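Local coordinates for protein thiamine pyrophosphokinase (Candida albicans, PDB 2G9Z) that transfers a pyrophosphate group from ATP to thiamine, making the cofactor thiamine pyrophosphate in a magnesium-dependent reaction, at residues Q23-P28 with D299-K304. Sequence-based numbering, arbitrary orientation.
Sequences QVIEQP and DMRNWK. With VNP (3-[(4-amino-2-methylpyrimidin-5-yl)methyl]-5-(2-{[hydroxy(phosphonoamino)phosphoryl]oxy}ethyl)-4-methyl-1,3-thiazol-3-I um), chain N.
With chi1 at 173°, Val24 sets CG1 anti to the backbone N and CG2 beside it, and CG2 meets the indole of Trp303, 3.5 Å from NE1; Trp303 in turn has CG anti to its own N (chi1 -159°) and beside the carbonyl carbon, with the indole next to Val24 CG2. The backbones behind them form a two-stranded antiparallel sheet, 23-26 against 298-301, which brings the N-terminal arm onto the vitamin B1 binding domain. Gln23 and Arg301 exchange two hydrogen bonds as one hydrogen-bonded pair, Ile25 and Asp299 as the next, with Ile25 N to Asp299 O at 2.7 Å. Val24 and Met300, the non-hydrogen-bonded pair between, turn their side chains to the imido analogue of thiamine pyrophosphate. Its pyrimidine methyl CM2 lies over one Trp303 face toward the rim, 3.7 Å from CZ2, and also packs on Met300 CG and Val24 CG2; the ligand also bonds to Asp155 and Arg216 of the second subunit, so the pocket spans the dimer interface.

Gln23, Ile25, Asp299 and Arg301 occupy the other face. Ile25 CD1 lies over one face of the Arg301 guanidinium, toward its rim, 3.4 Å from NH1, while Arg301 NE is hydrogen-bonded to Ser293 O. Asp299 is buried, its OD1 held by Ser293 OG and Leu296 N. Its OD2, which also takes Gly295 N, receives Gln27 NE2 on the anti lone pair at 2.7 Å, amide and carboxylate planes 88° apart.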
loop_
_atom_site.group_PDB
_atom_site.type_symbol
_atom_site.label_atom_id
_atom_site.label_comp_id
_atom_site.label_asym_id
_atom_site.label_seq_id
_atom_site.Cartn_x
_atom_site.Cartn_y
_atom_site.Cartn_z
ATOM N N GLN A 23 -13.354 22.856 -5.055
ATOM C CA GLN A 23 -13.365 23.396 -3.707
ATOM C C GLN A 23 -13.050 22.422 -2.578
ATOM O O GLN A 23 -13.344 21.232 -2.662
ATOM C CB GLN A 23 -14.737 24.040 -3.439
ATOM C CG GLN A 23 -15.037 25.251 -4.316
ATOM C CD GLN A 23 -16.492 25.701 -4.250
ATOM O OE1 GLN A 23 -16.785 26.896 -4.318
ATOM N NE2 GLN A 23 -17.409 24.746 -4.142
ATOM N N VAL A 24 -12.438 22.959 -1.528
ATOM C CA VAL A 24 -12.119 22.210 -0.318
ATOM C C VAL A 24 -12.639 23.088 0.816
ATOM O O VAL A 24 -12.201 24.229 0.987
ATOM C CB VAL A 24 -10.597 21.983 -0.132
ATOM C CG1 VAL A 24 -10.336 21.348 1.235
ATOM C CG2 VAL A 24 -10.066 21.070 -1.237
ATOM N N ILE A 25 -13.584 22.557 1.580
ATOM C CA ILE A 25 -14.189 23.303 2.673
ATOM C C ILE A 25 -13.758 22.785 4.035
ATOM O O ILE A 25 -14.005 21.629 4.370
ATOM C CB ILE A 25 -15.729 23.212 2.603
ATOM C CG1 ILE A 25 -16.217 23.689 1.234
ATOM C CG2 ILE A 25 -16.356 24.039 3.724
ATOM C CD1 ILE A 25 -17.667 23.348 0.961
ATOM N N GLU A 26 -13.111 23.637 4.821
ATOM C CA GLU A 26 -12.699 23.232 6.153
ATOM C C GLU A 26 -13.946 23.264 7.027
ATOM O O GLU A 26 -14.547 24.318 7.238
ATOM C CB GLU A 26 -11.620 24.175 6.688
ATOM C CG GLU A 26 -10.240 23.880 6.117
ATOM C CD GLU A 26 -9.209 24.932 6.472
ATOM O OE1 GLU A 26 -9.345 25.556 7.544
ATOM O OE2 GLU A 26 -8.252 25.122 5.688
ATOM N N GLN A 27 -14.341 22.092 7.514
ATOM C CA GLN A 27 -15.529 21.959 8.344
ATOM C C GLN A 27 -15.178 21.924 9.818
ATOM O O GLN A 27 -14.008 21.837 10.182
ATOM C CB GLN A 27 -16.256 20.661 7.985
ATOM C CG GLN A 27 -16.625 20.555 6.530
ATOM C CD GLN A 27 -17.849 21.374 6.189
ATOM O OE1 GLN A 27 -18.104 22.413 6.797
ATOM N NE2 GLN A 27 -18.608 20.917 5.206
ATOM N N PRO A 28 -16.189 22.040 10.691
ATOM C CA PRO A 28 -15.899 21.988 12.123
ATOM C C PRO A 28 -15.615 20.520 12.426
ATOM O O PRO A 28 -15.910 19.651 11.603
ATOM C CB PRO A 28 -17.197 22.492 12.762
ATOM C CG PRO A 28 -18.230 22.152 11.762
ATOM C CD PRO A 28 -17.569 22.490 10.457
ATOM N N ASP A 299 -13.996 18.814 3.339
ATOM C CA ASP A 299 -14.990 18.408 2.359
ATOM C C ASP A 299 -14.627 18.917 0.985
ATOM O O ASP A 299 -14.137 20.036 0.826
ATOM C CB ASP A 299 -16.393 18.907 2.743
ATOM C CG ASP A 299 -17.145 17.917 3.621
ATOM O OD1 ASP A 299 -16.915 16.691 3.463
ATOM O OD2 ASP A 299 -17.977 18.355 4.452
ATOM N N MET A 300 -14.886 18.086 -0.012
ATOM C CA MET A 300 -14.574 18.425 -1.389
ATOM C C MET A 300 -15.839 18.671 -2.199
ATOM O O MET A 300 -16.887 18.081 -1.943
ATOM C CB MET A 300 -13.767 17.281 -2.019
ATOM C CG MET A 300 -12.386 17.069 -1.393
ATOM S SD MET A 300 -11.783 15.344 -1.485
ATOM C CE MET A 300 -12.688 14.620 -0.134
ATOM N N ARG A 301 -15.734 19.567 -3.169
ATOM C CA ARG A 301 -16.843 19.868 -4.057
ATOM C C ARG A 301 -16.228 19.945 -5.446
ATOM O O ARG A 301 -15.327 20.743 -5.679
ATOM C CB ARG A 301 -17.514 21.197 -3.674
ATOM C CG ARG A 301 -18.118 21.194 -2.262
ATOM C CD ARG A 301 -19.064 20.012 -2.074
ATOM N NE ARG A 301 -19.198 19.624 -0.673
ATOM C CZ ARG A 301 -19.818 20.347 0.254
ATOM N NH1 ARG A 301 -20.379 21.512 -0.067
ATOM N NH2 ARG A 301 -19.865 19.911 1.506
ATOM N N ASN A 302 -16.691 19.084 -6.347
ATOM C CA ASN A 302 -16.182 19.047 -7.716
ATOM C C ASN A 302 -14.655 18.999 -7.731
ATOM O O ASN A 302 -14.009 19.588 -8.598
ATOM C CB ASN A 302 -16.681 20.275 -8.477
ATOM C CG ASN A 302 -18.198 20.326 -8.555
ATOM O OD1 ASN A 302 -18.833 19.427 -9.104
ATOM N ND2 ASN A 302 -18.783 21.378 -7.998
ATOM N N TRP A 303 -14.096 18.272 -6.767
ATOM C CA TRP A 303 -12.653 18.134 -6.608
ATOM C C TRP A 303 -12.135 16.938 -7.407
ATOM O O TRP A 303 -12.501 15.791 -7.124
ATOM C CB TRP A 303 -12.341 17.951 -5.123
ATOM C CG TRP A 303 -10.946 18.280 -4.724
ATOM C CD1 TRP A 303 -10.395 19.524 -4.617
ATOM C CD2 TRP A 303 -9.932 17.353 -4.323
ATOM N NE1 TRP A 303 -9.100 19.429 -4.165
ATOM C CE2 TRP A 303 -8.790 18.107 -3.979
ATOM C CE3 TRP A 303 -9.880 15.957 -4.217
ATOM C CZ2 TRP A 303 -7.603 17.512 -3.535
ATOM C CZ3 TRP A 303 -8.701 15.363 -3.778
ATOM C CH2 TRP A 303 -7.580 16.141 -3.442
ATOM N N LYS A 304 -11.282 17.212 -8.394
ATOM C CA LYS A 304 -10.716 16.174 -9.260
ATOM C C LYS A 304 -9.493 15.519 -8.633
ATOM O O LYS A 304 -8.522 16.195 -8.286
ATOM C CB LYS A 304 -10.312 16.765 -10.612
ATOM C CG LYS A 304 -11.420 17.496 -11.337
ATOM C CD LYS A 304 -10.902 18.147 -12.604
ATOM C CE LYS A 304 -11.963 19.024 -13.244
ATOM N NZ LYS A 304 -11.428 19.763 -14.424
HETATM O O2G VNP N . -1.909 14.545 10.583
HETATM P PG VNP N . -1.374 13.107 10.108
HETATM O O3G VNP N . -2.501 12.220 9.741
HETATM O O1G VNP N . -0.533 12.520 11.349
HETATM N N3B VNP N . -0.345 13.326 8.870
HETATM P PB VNP N . 0.517 14.700 8.956
HETATM O O2B VNP N . 1.568 14.660 7.915
HETATM O O1B VNP N . 0.948 14.880 10.359
HETATM O O1 VNP N . -0.546 15.858 8.603
HETATM C C7 VNP N . -1.249 15.951 7.358
HETATM C C12 VNP N . -1.547 17.435 7.144
HETATM C C11 VNP N . -2.425 17.803 5.943
HETATM C C10 VNP N . -3.928 17.552 6.095
HETATM C CM4 VNP N . -4.646 17.623 7.444
HETATM S S1 VNP N . -2.113 16.955 4.360
HETATM C C9 VNP N . -3.790 17.069 3.873
HETATM N N5 VNP N . -4.553 17.245 4.954
HETATM C C7A VNP N . -6.009 17.028 4.935
HETATM C C5A VNP N . -6.650 17.260 3.563
HETATM C C6A VNP N . -7.287 16.168 2.988
HETATM N N1A VNP N . -7.948 16.284 1.852
HETATM C C2A VNP N . -8.021 17.461 1.216
HETATM C CM2 VNP N . -8.827 17.571 -0.081
HETATM N N3A VNP N . -7.416 18.542 1.726
HETATM C C4A VNP N . -6.734 18.470 2.879
HETATM N N4A VNP N . -6.151 19.567 3.353
#